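Local coordinates for protein acetyltransferase (Brucella abortus str. 2308 A, PDB 4ZBG) that binds acetyl coenzyme A and probably transfers its acetyl group to an amine of an acceptor substrate, at residues D45-A49 with A50-T54; P73-G77 with G78-G82. All blocks are in the same frame, centred on the assembly; numbering follows the deposited sequence.

Contact 1. Residues D45-A49 with A50-T54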
loop_
_atom_site.group_PDB
_atom_site.type_symbol
_atom_site.label_atom_id
_atom_site.label_comp_id
_atom_site.label_asym_id
_atom_site.label_seq_id
_atom_site.Cartn_x
_atom_site.Cartn_y
_atom_site.Cartn_z
ATOM N N ASP A 45 -6.737 9.624 -0.264
ATOM C CA ASP A 45 -8.067 10.160 -0.522
ATOM C C ASP A 45 -8.277 10.487 -2.002
ATOM O O ASP A 45 -9.371 10.290 -2.532
ATOM C CB ASP A 45 -8.351 11.382 0.357
ATOM C CG ASP A 45 -8.605 11.008 1.818
ATOM O OD1 ASP A 45 -8.513 9.809 2.171
ATOM O OD2 ASP A 45 -8.879 11.928 2.617
ATOM N N ALA A 46 -7.226 10.950 -2.670
ATOM C CA ALA A 46 -7.300 11.253 -4.096
ATOM C C ALA A 46 -7.429 9.979 -4.936
ATOM O O ALA A 46 -8.178 9.957 -5.908
ATOM C CB ALA A 46 -6.098 12.076 -4.529
ATOM N N LEU A 47 -6.702 8.923 -4.566
ATOM C CA LEU A 47 -6.877 7.619 -5.215
ATOM C C LEU A 47 -8.317 7.147 -5.084
ATOM O O LEU A 47 -8.928 6.710 -6.057
ATOM C CB LEU A 47 -5.929 6.579 -4.625
ATOM C CG LEU A 47 -4.442 6.728 -4.935
ATOM C CD1 LEU A 47 -3.679 5.754 -4.076
ATOM C CD2 LEU A 47 -4.156 6.487 -6.413
ATOM N N ARG A 48 -8.868 7.238 -3.877
ATOM C CA ARG A 48 -10.241 6.812 -3.655
ATOM C C ARG A 48 -11.215 7.629 -4.515
ATOM O O ARG A 48 -12.107 7.077 -5.163
ATOM C CB ARG A 48 -10.597 6.934 -2.175
ATOM C CG ARG A 48 -11.889 6.232 -1.811
ATOM C CD ARG A 48 -12.283 6.477 -0.360
ATOM N NE ARG A 48 -11.360 5.843 0.581
ATOM C CZ ARG A 48 -10.478 6.502 1.322
ATOM N NH1 ARG A 48 -10.396 7.827 1.258
ATOM N NH2 ARG A 48 -9.684 5.835 2.141
ATOM N N ALA A 49 -11.025 8.944 -4.529
ATOM C CA ALA A 49 -11.875 9.836 -5.308
ATOM C C ALA A 49 -11.831 9.502 -6.795
ATOM O O ALA A 49 -12.815 9.677 -7.507
ATOM C CB ALA A 49 -11.462 11.282 -5.090
ATOM N N ALA A 50 -10.683 9.029 -7.262
ATOM C CA ALA A 50 -10.475 8.738 -8.675
ATOM C C ALA A 50 -10.835 7.300 -9.056
ATOM O O ALA A 50 -10.657 6.901 -10.208
ATOM C CB ALA A 50 -9.036 9.041 -9.055
ATOM N N LYS A 51 -11.345 6.535 -8.093
ATOM C CA LYS A 51 -11.632 5.108 -8.275
ATOM C C LYS A 51 -10.373 4.341 -8.678
ATOM O O LYS A 51 -10.436 3.378 -9.448
ATOM C CB LYS A 51 -12.773 4.879 -9.282
ATOM C CG LYS A 51 -14.081 5.550 -8.880
ATOM C CD LYS A 51 -15.226 5.115 -9.787
ATOM C CE LYS A 51 -16.432 6.015 -9.614
ATOM N NZ LYS A 51 -17.628 5.518 -10.347
ATOM N N ALA A 52 -9.236 4.774 -8.140
ATOM C CA ALA A 52 -7.940 4.158 -8.427
ATOM C C ALA A 52 -7.329 3.512 -7.186
ATOM O O ALA A 52 -6.189 3.059 -7.217
ATOM C CB ALA A 52 -6.978 5.183 -9.019
ATOM N N LEU A 53 -8.092 3.471 -6.099
ATOM C CA LEU A 53 -7.662 2.784 -4.892
ATOM C C LEU A 53 -8.081 1.323 -5.048
ATOM O O LEU A 53 -9.165 0.915 -4.637
ATOM C CB LEU A 53 -8.268 3.453 -3.653
ATOM C CG LEU A 53 -7.792 2.931 -2.298
ATOM C CD1 LEU A 53 -6.273 2.964 -2.176
ATOM C CD2 LEU A 53 -8.430 3.748 -1.188
ATOM N N THR A 54 -7.228 0.553 -5.710
ATOM C CA THR A 54 -7.555 -0.806 -6.107
ATOM C C THR A 54 -7.855 -1.675 -4.904
ATOM O O THR A 54 -8.818 -2.447 -4.897
ATOM C CB THR A 54 -6.386 -1.424 -6.869
ATOM O OG1 THR A 54 -6.045 -0.575 -7.968
ATOM C CG2 THR A 54 -6.756 -2.803 -7.386
#

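Contact 2. Residues P73-G77 with G78-G82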
loop_
_atom_site.group_PDB
_atom_site.type_symbol
_atom_site.label_atom_id
_atom_site.label_comp_id
_atom_site.label_asym_id
_atom_site.label_seq_id
_atom_site.Cartn_x
_atom_site.Cartn_y
_atom_site.Cartn_z
ATOM N N PRO A 73 -3.159 1.067 -9.502
ATOM C CA PRO A 73 -2.531 0.584 -10.738
ATOM C C PRO A 73 -1.341 1.445 -11.122
ATOM O O PRO A 73 -1.350 2.655 -10.891
ATOM C CB PRO A 73 -3.643 0.749 -11.790
ATOM C CG PRO A 73 -4.912 0.905 -11.007
ATOM C CD PRO A 73 -4.493 1.636 -9.758
ATOM N N VAL A 74 -0.320 0.825 -11.703
ATOM C CA VAL A 74 0.743 1.584 -12.342
ATOM C C VAL A 74 0.699 1.286 -13.828
ATOM O O VAL A 74 0.349 0.184 -14.244
ATOM C CB VAL A 74 2.143 1.270 -11.760
ATOM C CG1 VAL A 74 2.210 1.605 -10.284
ATOM C CG2 VAL A 74 2.549 -0.183 -12.025
ATOM N N LEU A 75 1.033 2.280 -14.634
ATOM C CA LEU A 75 1.169 2.071 -16.069
ATOM C C LEU A 75 2.610 1.726 -16.357
ATOM O O LEU A 75 3.517 2.243 -15.704
ATOM C CB LEU A 75 0.804 3.335 -16.840
ATOM C CG LEU A 75 -0.635 3.816 -16.678
ATOM C CD1 LEU A 75 -0.857 5.099 -17.453
ATOM C CD2 LEU A 75 -1.612 2.751 -17.135
ATOM N N ILE A 76 2.818 0.858 -17.339
ATOM C CA ILE A 76 4.161 0.534 -17.800
ATOM C C ILE A 76 4.233 0.908 -19.269
ATOM O O ILE A 76 3.526 0.330 -20.093
ATOM C CB ILE A 76 4.503 -0.937 -17.572
ATOM C CG1 ILE A 76 4.458 -1.268 -16.079
ATOM C CG2 ILE A 76 5.881 -1.253 -18.164
ATOM C CD1 ILE A 76 4.551 -2.749 -15.796
ATOM N N GLY A 77 5.080 1.876 -19.603
ATOM C CA GLY A 77 5.110 2.404 -20.955
ATOM C C GLY A 77 3.743 2.882 -21.415
ATOM O O GLY A 77 3.402 2.786 -22.599
ATOM N N GLY A 78 2.956 3.397 -20.478
ATOM C CA GLY A 78 1.641 3.926 -20.787
ATOM C C GLY A 78 0.536 2.892 -20.860
ATOM O O GLY A 78 -0.615 3.240 -21.132
ATOM N N ALA A 79 0.872 1.628 -20.608
ATOM C CA ALA A 79 -0.093 0.543 -20.759
ATOM C C ALA A 79 -0.511 -0.065 -19.428
ATOM O O ALA A 79 0.276 -0.125 -18.486
ATOM C CB ALA A 79 0.469 -0.537 -21.654
ATOM N N GLU A 80 -1.754 -0.536 -19.385
ATOM C CA GLU A 80 -2.282 -1.303 -18.269
ATOM C C GLU A 80 -1.941 -2.775 -18.491
ATOM O O GLU A 80 -2.405 -3.399 -19.445
ATOM C CB GLU A 80 -3.792 -1.087 -18.180
ATOM C CG GLU A 80 -4.161 0.387 -18.036
ATOM C CD GLU A 80 -5.655 0.653 -18.093
ATOM O OE1 GLU A 80 -6.386 -0.143 -18.722
ATOM O OE2 GLU A 80 -6.097 1.670 -17.509
ATOM N N LYS A 81 -1.096 -3.312 -17.621
ATOM C CA LYS A 81 -0.557 -4.654 -17.796
ATOM C C LYS A 81 -0.724 -5.510 -16.543
ATOM O O LYS A 81 -0.039 -6.511 -16.377
ATOM C CB LYS A 81 0.921 -4.568 -18.184
ATOM C CG LYS A 81 1.185 -3.677 -19.395
ATOM C CD LYS A 81 2.646 -3.721 -19.847
ATOM C CE LYS A 81 3.025 -5.053 -20.480
ATOM N NZ LYS A 81 2.196 -5.410 -21.669
ATOM N N GLY A 82 -1.628 -5.111 -15.655
ATOM C CA GLY A 82 -1.894 -5.899 -14.465
ATOM C C GLY A 82 -0.890 -5.690 -13.347
ATOM O O GLY A 82 -0.783 -6.519 -12.445
HETATM O O HOH W 1 -0.503 -2.182 -15.153
#

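Contact 1. Residues D45-A49 with A50-T54
A Schellman motif ends helix 40-49, and the carbonyls of Ala46, Leu47 and Arg48 take up the amides that follow. Ala52 N bonds to Leu47 O at 2.9 Å, nearly straight at 162°, while Lys51 N reaches Arg48 O at 3.1 Å from above the carbonyl plane. Ala50 N keeps the helical bond to Ala46 O and adds a weak one to Leu47 O, which thus accepts from two amides. Lys51 makes the reversal with positive phi (58°). The apolar contact that often goes with this motif is made by Leu47 CD2 and Ala52 CB, 4.1 Å apart; Leu53 follows, its CB 4.0 Å from Leu47 CB. With CG anti to its backbone N (chi1 -174°), Leu53 runs side by side with Arg48, its CD2 4.0 Å from Arg48 CB and obliquely placed by the guanidinium. Arg48 bends at chi3 and brings NH1 to Asp45 OD1 at 2.9 Å; OD1 lies near the guanidinium plane but is met from above the carboxylate plane. Arg48 NE pairs with Glu14 and Asp45 OD2 with Arg23, tying this last turn to helix 19-30 and the loop before it.

Contact 2. Residues P73-G77 with G78-G82
Leu75 and Glu80 lie side by side across a tight hairpin, pointing the same way, and on the opposite face Ile76 meets the shaft of Lys81. Leu75 has CG anti to its carbonyl carbon (chi1 -62°), which sends CD2 alongside the Glu80 chain to touch CG at 3.6 Å; it is the methylene of Glu80 and not its carboxylate that is met. The Glu80 chain runs on extended beyond CG. Ile76 offers its branch point: CB lies 4.0 Å from Lys81 CD. The lysine chain starts toward the strand and bends at chi3 and chi4, so that its middle, rather than its amine, rests against the isoleucine.

The backbone between the two pairs is a two-residue hairpin with a type I' turn from Ile76 to Ala79. Gly77 and Gly78 at its corners both have positive phi, a conformation that favours glycine. Ile76 and Ala79 form an antiparallel hydrogen-bonded pair: Ile76 N to Ala79 O is 3.0 Å and lies in the carbonyl plane, whereas Ala79 N approaches Ile76 O from above it, also at 3.0 Å. Ala79 O also receives a CA-H...O contact from Leu75 CA at 3.4 Å. Beyond this single bridge a water links the two arms, donating to Val74 O at 2.7 Å and accepting from Lys81 N.

The turn joins strand 64-76 to strand 83-91: Val74 makes a backbone hydrogen bond with Trp83, whose side chain Ile76 touches, while Leu75 makes one with Ala165 of strand 164-165.

How the contacts relate
Both contacts redirect the chain by backbone bonds at positive-phi residues, one after a helix and the other between strands, and each is partly buried. Contact 1 ends helix 40-49 and leads into strand 55-61, with Leu47 and Ala52 buried and Arg48 held by carboxylates; contact 2 lies farther out, its centre about 17 Å from the centre of the chain against about 12 Å for contact 1, and depends on glycines, aliphatic shafts and a water. They meet at Pro73, whose CD lies 3.2 Å from Thr54 OG1. Strand 64-76 is common ground, since Leu47 packs on Ser72 and Leu53 on Ala70. Neither touches acetyl coenzyme A, about 11 Å from the side chains of Leu47 and Val74.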